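Local structure of inosine-uridine preferring nucleoside hydrolase family protein (Bacillus anthracis, 2C40) at residues T125-D130 against E171-W176; E165-A170 against Q276-E281. The protein belongs to the inosine-uridine preferring nucleoside hydrolase family and holds a calcium ion and alpha-D-ribofuranose in one pocket. All coordinates share one frame; numbering follows the deposited sequence. Where two conformers were deposited one is given.

Contact 1. Residues T125-D130 against E171-W176; sequences TGPLTD and EWNSFW. With CA (calcium ion), chain C; RIB (alpha-D-ribofuranose), chain D.
N173 stands against the G126-P127 backbone with CG anti to its own carbonyl carbon (chi1 -71°), which carries the amide down to the calcium ion and the ribofuranose. Its ND2 donates to M151 O and, through bent bonds that probably share the other hydrogen, to T125 O (3.1 Å, 136°, from above the carbonyl plane) and to O3 of the ribofuranose (141°). On the other branch, N173 OD1 lies 2.6 Å from water 2, itself a calcium ligand. T125 O binds the calcium ion at 2.5 Å, and D9, D14 and D247 supply further ligands, in the pocket characteristic of nucleoside hydrolases, where the loop after strand 120-124 meets the start of helix 172-176. E171 N-caps that helix: OE1 accepts from N173 N at 2.7 Å and from the sugar O5, while OE2 takes S174 N and S174 OG, so one carboxylate joins the helix end to the ligand. Farther from the metal, P127 CG sits over one face of the W176 indole, toward its rim, and CB approaches obliquely, 3.4 Å from W176 CE3. Water 1 joins the backbones, accepting from L128 N and donating to N173 O.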
loop_
_atom_site.group_PDB
_atom_site.type_symbol
_atom_site.label_atom_id
_atom_site.label_comp_id
_atom_site.label_asym_id
_atom_site.label_seq_id
_atom_site.Cartn_x
_atom_site.Cartn_y
_atom_site.Cartn_z
ATOM N N THR A 125 -8.790 -16.210 -12.114
ATOM C CA THR A 125 -8.154 -14.954 -12.266
ATOM C C THR A 125 -6.654 -14.948 -11.894
ATOM O O THR A 125 -6.017 -13.916 -12.025
ATOM C CB THR A 125 -8.923 -13.810 -11.555
ATOM O OG1 THR A 125 -9.000 -14.009 -10.130
ATOM C CG2 THR A 125 -10.297 -13.678 -12.136
ATOM N N GLY A 126 -6.108 -16.103 -11.530
ATOM C CA GLY A 126 -4.689 -16.367 -11.493
ATOM C C GLY A 126 -4.329 -17.443 -12.537
ATOM O O GLY A 126 -5.110 -17.724 -13.445
ATOM N N PRO A 127 -3.130 -18.054 -12.416
ATOM C CA PRO A 127 -2.691 -19.195 -13.222
ATOM C C PRO A 127 -3.663 -20.381 -13.208
ATOM O O PRO A 127 -4.514 -20.446 -12.320
ATOM C CB PRO A 127 -1.407 -19.592 -12.504
ATOM C CG PRO A 127 -0.884 -18.325 -11.946
ATOM C CD PRO A 127 -2.107 -17.669 -11.441
ATOM N N LEU A 128 -3.486 -21.338 -14.121
ATOM C CA LEU A 128 -4.434 -22.433 -14.283
ATOM C C LEU A 128 -4.065 -23.718 -13.567
ATOM O O LEU A 128 -4.748 -24.698 -13.727
ATOM C CB LEU A 128 -4.630 -22.730 -15.766
ATOM C CG LEU A 128 -5.524 -21.741 -16.518
ATOM C CD1 LEU A 128 -5.364 -22.032 -18.005
ATOM C CD2 LEU A 128 -6.978 -21.872 -16.070
ATOM N N THR A 129 -3.031 -23.725 -12.742
ATOM C CA THR A 129 -2.476 -25.008 -12.286
ATOM C C THR A 129 -3.371 -25.827 -11.343
ATOM O O THR A 129 -3.368 -27.060 -11.447
ATOM C CB THR A 129 -0.960 -24.971 -11.899
ATOM O OG1 THR A 129 -0.668 -25.692 -10.674
ATOM C CG2 THR A 129 -0.378 -23.640 -11.944
ATOM N N ASP A 130 -4.214 -25.176 -10.525
ATOM C CA ASP A 130 -5.193 -25.969 -9.721
ATOM C C ASP A 130 -6.197 -26.720 -10.626
ATOM O O ASP A 130 -6.651 -27.841 -10.296
ATOM C CB ASP A 130 -5.984 -25.108 -8.711
ATOM C CG ASP A 130 -5.148 -24.632 -7.511
ATOM O OD1 ASP A 130 -4.204 -25.323 -7.074
ATOM O OD2 ASP A 130 -5.478 -23.538 -6.980
ATOM N N GLU A 171 1.860 -13.459 -21.328
ATOM C CA GLU A 171 1.135 -12.802 -20.261
ATOM C C GLU A 171 1.403 -13.614 -18.982
ATOM O O GLU A 171 1.686 -14.814 -19.050
ATOM C CB GLU A 171 -0.327 -12.744 -20.667
ATOM C CG GLU A 171 -1.282 -12.345 -19.625
ATOM C CD GLU A 171 -1.603 -13.454 -18.655
ATOM O OE1 GLU A 171 -1.843 -13.045 -17.516
ATOM O OE2 GLU A 171 -1.582 -14.697 -19.012
ATOM N N TRP A 172 1.364 -12.946 -17.817
ATOM C CA TRP A 172 1.785 -13.533 -16.536
ATOM C C TRP A 172 1.049 -14.773 -16.033
ATOM O O TRP A 172 1.684 -15.699 -15.502
ATOM C CB TRP A 172 1.811 -12.443 -15.407
ATOM C CG TRP A 172 3.203 -11.948 -15.136
ATOM C CD1 TRP A 172 3.731 -10.733 -15.465
ATOM C CD2 TRP A 172 4.263 -12.704 -14.562
ATOM N NE1 TRP A 172 5.043 -10.669 -15.084
ATOM C CE2 TRP A 172 5.398 -11.876 -14.535
ATOM C CE3 TRP A 172 4.351 -13.997 -14.018
ATOM C CZ2 TRP A 172 6.620 -12.314 -14.029
ATOM C CZ3 TRP A 172 5.543 -14.423 -13.505
ATOM C CH2 TRP A 172 6.669 -13.587 -13.513
ATOM N N ASN A 173 -0.283 -14.782 -16.065
ATOM C CA ASN A 173 -1.012 -15.976 -15.608
ATOM C C ASN A 173 -0.641 -17.235 -16.413
ATOM O O ASN A 173 -0.565 -18.330 -15.843
ATOM C CB ASN A 173 -2.535 -15.746 -15.570
ATOM C CG ASN A 173 -2.964 -14.794 -14.431
ATOM O OD1 ASN A 173 -2.221 -14.583 -13.467
ATOM N ND2 ASN A 173 -4.186 -14.269 -14.519
ATOM N N SER A 174 -0.414 -17.080 -17.721
ATOM C CA SER A 174 0.081 -18.171 -18.559
ATOM C C SER A 174 1.534 -18.498 -18.245
ATOM O O SER A 174 1.881 -19.653 -18.045
ATOM C CB SER A 174 -0.011 -17.841 -20.051
ATOM O OG SER A 174 -1.252 -17.250 -20.365
ATOM N N PHE A 175 2.377 -17.479 -18.227
ATOM C CA PHE A 175 3.801 -17.665 -17.926
ATOM C C PHE A 175 4.074 -18.404 -16.589
ATOM O O PHE A 175 4.960 -19.207 -16.526
ATOM C CB PHE A 175 4.486 -16.305 -17.947
ATOM C CG PHE A 175 5.997 -16.351 -17.779
ATOM C CD1 PHE A 175 6.789 -16.948 -18.744
ATOM C CD2 PHE A 175 6.608 -15.748 -16.680
ATOM C CE1 PHE A 175 8.149 -16.993 -18.622
ATOM C CE2 PHE A 175 7.997 -15.778 -16.518
ATOM C CZ PHE A 175 8.784 -16.374 -17.490
ATOM N N TRP A 176 3.276 -18.150 -15.558
ATOM C CA TRP A 176 3.495 -18.766 -14.238
ATOM C C TRP A 176 3.537 -20.259 -14.314
ATOM O O TRP A 176 4.311 -20.884 -13.585
ATOM C CB TRP A 176 2.431 -18.360 -13.240
ATOM C CG TRP A 176 2.739 -18.601 -11.734
ATOM C CD1 TRP A 176 3.428 -17.790 -10.924
ATOM C CD2 TRP A 176 2.240 -19.669 -10.894
ATOM N NE1 TRP A 176 3.476 -18.285 -9.666
ATOM C CE2 TRP A 176 2.729 -19.428 -9.605
ATOM C CE3 TRP A 176 1.416 -20.795 -11.116
ATOM C CZ2 TRP A 176 2.426 -20.241 -8.512
ATOM C CZ3 TRP A 176 1.145 -21.632 -10.031
ATOM C CH2 TRP A 176 1.658 -21.331 -8.736
HETATM CA CA CA C . -4.827 -12.279 -10.527
HETATM O O5 RIB D . -1.121 -10.769 -16.067
HETATM C C5 RIB D . -2.185 -10.079 -15.353
HETATM C C4 RIB D . -2.355 -10.756 -13.991
HETATM O O4 RIB D . -1.144 -10.501 -13.249
HETATM C C3 RIB D . -3.553 -10.352 -13.108
HETATM O O3 RIB D . -4.493 -11.475 -13.060
HETATM C C2 RIB D . -2.937 -9.862 -11.723
HETATM O O2 RIB D . -3.434 -10.309 -10.377
HETATM C C1 RIB D . -1.425 -10.176 -11.863
HETATM O O HOH W 1 -1.224 -21.076 -15.792
HETATM O O HOH W 2 -2.657 -13.064 -11.413
#

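Contact 2. Residues E165-A170 against Q276-E281; sequences EHDGTA and QGRTVE
The loop that follows strand 145-151 and leads into helix 172-176 meets, in this contact, the turn that enters strand 279-281, the outermost strand on one side of the mixed sheet within the chain. R278 makes the main side-chain link. Its chain leaves the backbone with CG anti to N, crosses T169 at a slant and bends at chi3 (-70°), which turns the guanidinium edge toward D167 and T169. NE donates to T169 OG1 at 2.9 Å, nearly straight at 163° and close to the guanidinium plane. NH2 forms a salt bridge with D167 OD2 at 2.8 Å, meeting this oxygen on its syn side but tilted out of the carboxylate plane; the carboxylate and guanidinium planes are 21° apart. The other carboxylate oxygen, D167 OD1, turns back to its own loop, where it accepts weakly from T169 N and lies 2.4 Å from T169 OG1, a doubtfully short approach. Deeper in, the methyl of A170 packs on the backbone of the turn, with CB 3.6 Å from G277 C. H166 NE2 adds a weak bond to Q276 O, 3.2 Å long and approached obliquely to the ring, whose other neighbours include F175. Water 3 accepts from T279 N and donates to T169 O, joining the two backbones at T169 and T279. The salt bridge and the bond from R278 NE to T169 OG1 together fix the guanidinium at two of its nitrogens, NE and NH2, and restrict its rotation, while the nearby positive charge would probably favour an ionised D167.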
loop_
_atom_site.group_PDB
_atom_site.type_symbol
_atom_site.label_atom_id
_atom_site.label_comp_id
_atom_site.label_asym_id
_atom_site.label_seq_id
_atom_site.Cartn_x
_atom_site.Cartn_y
_atom_site.Cartn_z
ATOM N N GLU A 165 15.303 -15.228 -19.082
ATOM C CA GLU A 165 14.924 -16.416 -19.857
ATOM C C GLU A 165 13.690 -16.248 -20.747
ATOM O O GLU A 165 13.326 -17.175 -21.426
ATOM C CB GLU A 165 14.678 -17.643 -18.981
ATOM C CG GLU A 165 15.737 -17.972 -17.972
ATOM C CD GLU A 165 15.481 -19.344 -17.265
ATOM O OE1 GLU A 165 14.387 -19.575 -16.757
ATOM O OE2 GLU A 165 16.372 -20.188 -17.210
ATOM N N HIS A 166 13.035 -15.098 -20.760
ATOM C CA HIS A 166 11.842 -14.968 -21.527
ATOM C C HIS A 166 11.978 -13.949 -22.658
ATOM O O HIS A 166 12.639 -12.940 -22.473
ATOM C CB HIS A 166 10.695 -14.587 -20.586
ATOM C CG HIS A 166 9.370 -14.761 -21.234
ATOM N ND1 HIS A 166 8.499 -13.722 -21.421
ATOM C CD2 HIS A 166 8.822 -15.831 -21.840
ATOM C CE1 HIS A 166 7.445 -14.152 -22.082
ATOM N NE2 HIS A 166 7.611 -15.429 -22.343
ATOM N N ASP A 167 11.328 -14.202 -23.799
ATOM C CA ASP A 167 11.376 -13.297 -24.959
ATOM C C ASP A 167 10.364 -12.138 -24.947
ATOM O O ASP A 167 10.301 -11.378 -25.901
ATOM C CB ASP A 167 11.208 -14.100 -26.261
ATOM C CG ASP A 167 9.814 -14.724 -26.398
ATOM O OD1 ASP A 167 8.917 -14.433 -25.581
ATOM O OD2 ASP A 167 9.616 -15.508 -27.333
ATOM N N GLY A 168 9.569 -12.019 -23.895
ATOM C CA GLY A 168 8.681 -10.891 -23.696
ATOM C C GLY A 168 7.379 -10.946 -24.473
ATOM O O GLY A 168 6.835 -9.897 -24.815
ATOM N N THR A 169 6.886 -12.155 -24.762
ATOM C CA THR A 169 5.707 -12.348 -25.603
ATOM C C THR A 169 4.520 -12.961 -24.857
ATOM O O THR A 169 3.444 -13.083 -25.420
ATOM C CB THR A 169 6.102 -13.240 -26.824
ATOM O OG1 THR A 169 6.705 -14.453 -26.377
ATOM C CG2 THR A 169 7.122 -12.549 -27.707
ATOM N N ALA A 170 4.706 -13.352 -23.594
ATOM C CA ALA A 170 3.662 -14.004 -22.798
ATOM C C ALA A 170 3.020 -13.040 -21.794
ATOM O O ALA A 170 3.587 -11.978 -21.436
ATOM C CB ALA A 170 4.217 -15.189 -22.029
ATOM N N GLN A 276 7.833 -19.575 -23.785
ATOM C CA GLN A 276 6.899 -20.256 -22.882
ATOM C C GLN A 276 5.794 -19.352 -22.443
ATOM O O GLN A 276 6.061 -18.244 -22.030
ATOM C CB GLN A 276 7.509 -20.492 -21.502
ATOM C CG GLN A 276 8.403 -21.585 -21.255
ATOM C CD GLN A 276 9.043 -21.370 -19.886
ATOM O OE1 GLN A 276 8.359 -21.356 -18.859
ATOM N NE2 GLN A 276 10.344 -21.182 -19.882
ATOM N N GLY A 277 4.577 -19.875 -22.377
ATOM C CA GLY A 277 3.430 -19.076 -21.972
ATOM C C GLY A 277 2.779 -18.271 -23.090
ATOM O O GLY A 277 1.636 -17.829 -22.950
ATOM N N ARG A 278 3.485 -18.078 -24.206
ATOM C CA ARG A 278 2.902 -17.387 -25.374
ATOM C C ARG A 278 1.660 -18.100 -25.934
ATOM O O ARG A 278 1.677 -19.292 -26.152
ATOM C CB ARG A 278 3.938 -17.220 -26.503
ATOM C CG ARG A 278 3.596 -16.101 -27.515
ATOM C CD ARG A 278 4.359 -16.246 -28.798
ATOM N NE ARG A 278 5.801 -15.972 -28.689
ATOM C CZ ARG A 278 6.649 -16.166 -29.706
ATOM N NH1 ARG A 278 6.202 -16.588 -30.867
ATOM N NH2 ARG A 278 7.940 -15.919 -29.582
ATOM N N THR A 279 0.593 -17.321 -26.155
ATOM C CA THR A 279 -0.607 -17.758 -26.812
ATOM C C THR A 279 -0.588 -17.189 -28.212
ATOM O O THR A 279 -0.339 -15.984 -28.405
ATOM C CB THR A 279 -1.865 -17.248 -26.079
ATOM O OG1 THR A 279 -1.780 -15.830 -25.891
ATOM C CG2 THR A 279 -2.048 -17.950 -24.738
ATOM N N VAL A 280 -0.875 -18.062 -29.185
ATOM C CA VAL A 280 -0.667 -17.801 -30.597
ATOM C C VAL A 280 -1.914 -18.264 -31.372
ATOM O O VAL A 280 -2.347 -19.389 -31.202
ATOM C CB VAL A 280 0.587 -18.595 -31.128
ATOM C CG1 VAL A 280 0.819 -18.343 -32.603
ATOM C CG2 VAL A 280 1.825 -18.248 -30.341
ATOM N N GLU A 281 -2.469 -17.402 -32.223
ATOM C CA GLU A 281 -3.596 -17.790 -33.072
ATOM C C GLU A 281 -3.076 -18.619 -34.254
ATOM O O GLU A 281 -2.185 -18.163 -34.957
ATOM C CB GLU A 281 -4.370 -16.564 -33.563
ATOM C CG GLU A 281 -5.505 -16.946 -34.517
ATOM C CD GLU A 281 -6.270 -15.780 -35.140
ATOM O OE1 GLU A 281 -7.240 -16.072 -35.899
ATOM O OE2 GLU A 281 -5.907 -14.613 -34.885
HETATM O O HOH W 3 1.048 -14.406 -25.474
#

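In the fold
Contacts 1 and 2 lie on the same side of the chain's centre, their own centres about 13 Å apart. Along the chain their segments alternate: 125-130, 165-170, 171-176, then 276-281. Because 165-170 runs directly into 171-176, the loop of contact 2 continues into the helix of contact 1. The two also touch through space: F175 packs on H166, with CE1 3.5 Å from H166 CD2, and S174 CB approaches G277 O. Contact 1 lies at the calcium and ribofuranose pocket, beyond the end of central strand 120-124, whereas contact 2 is farther out beside edge strand 279-281. Together they connect the pocket with the edge of the mixed sheet through helix 172-176.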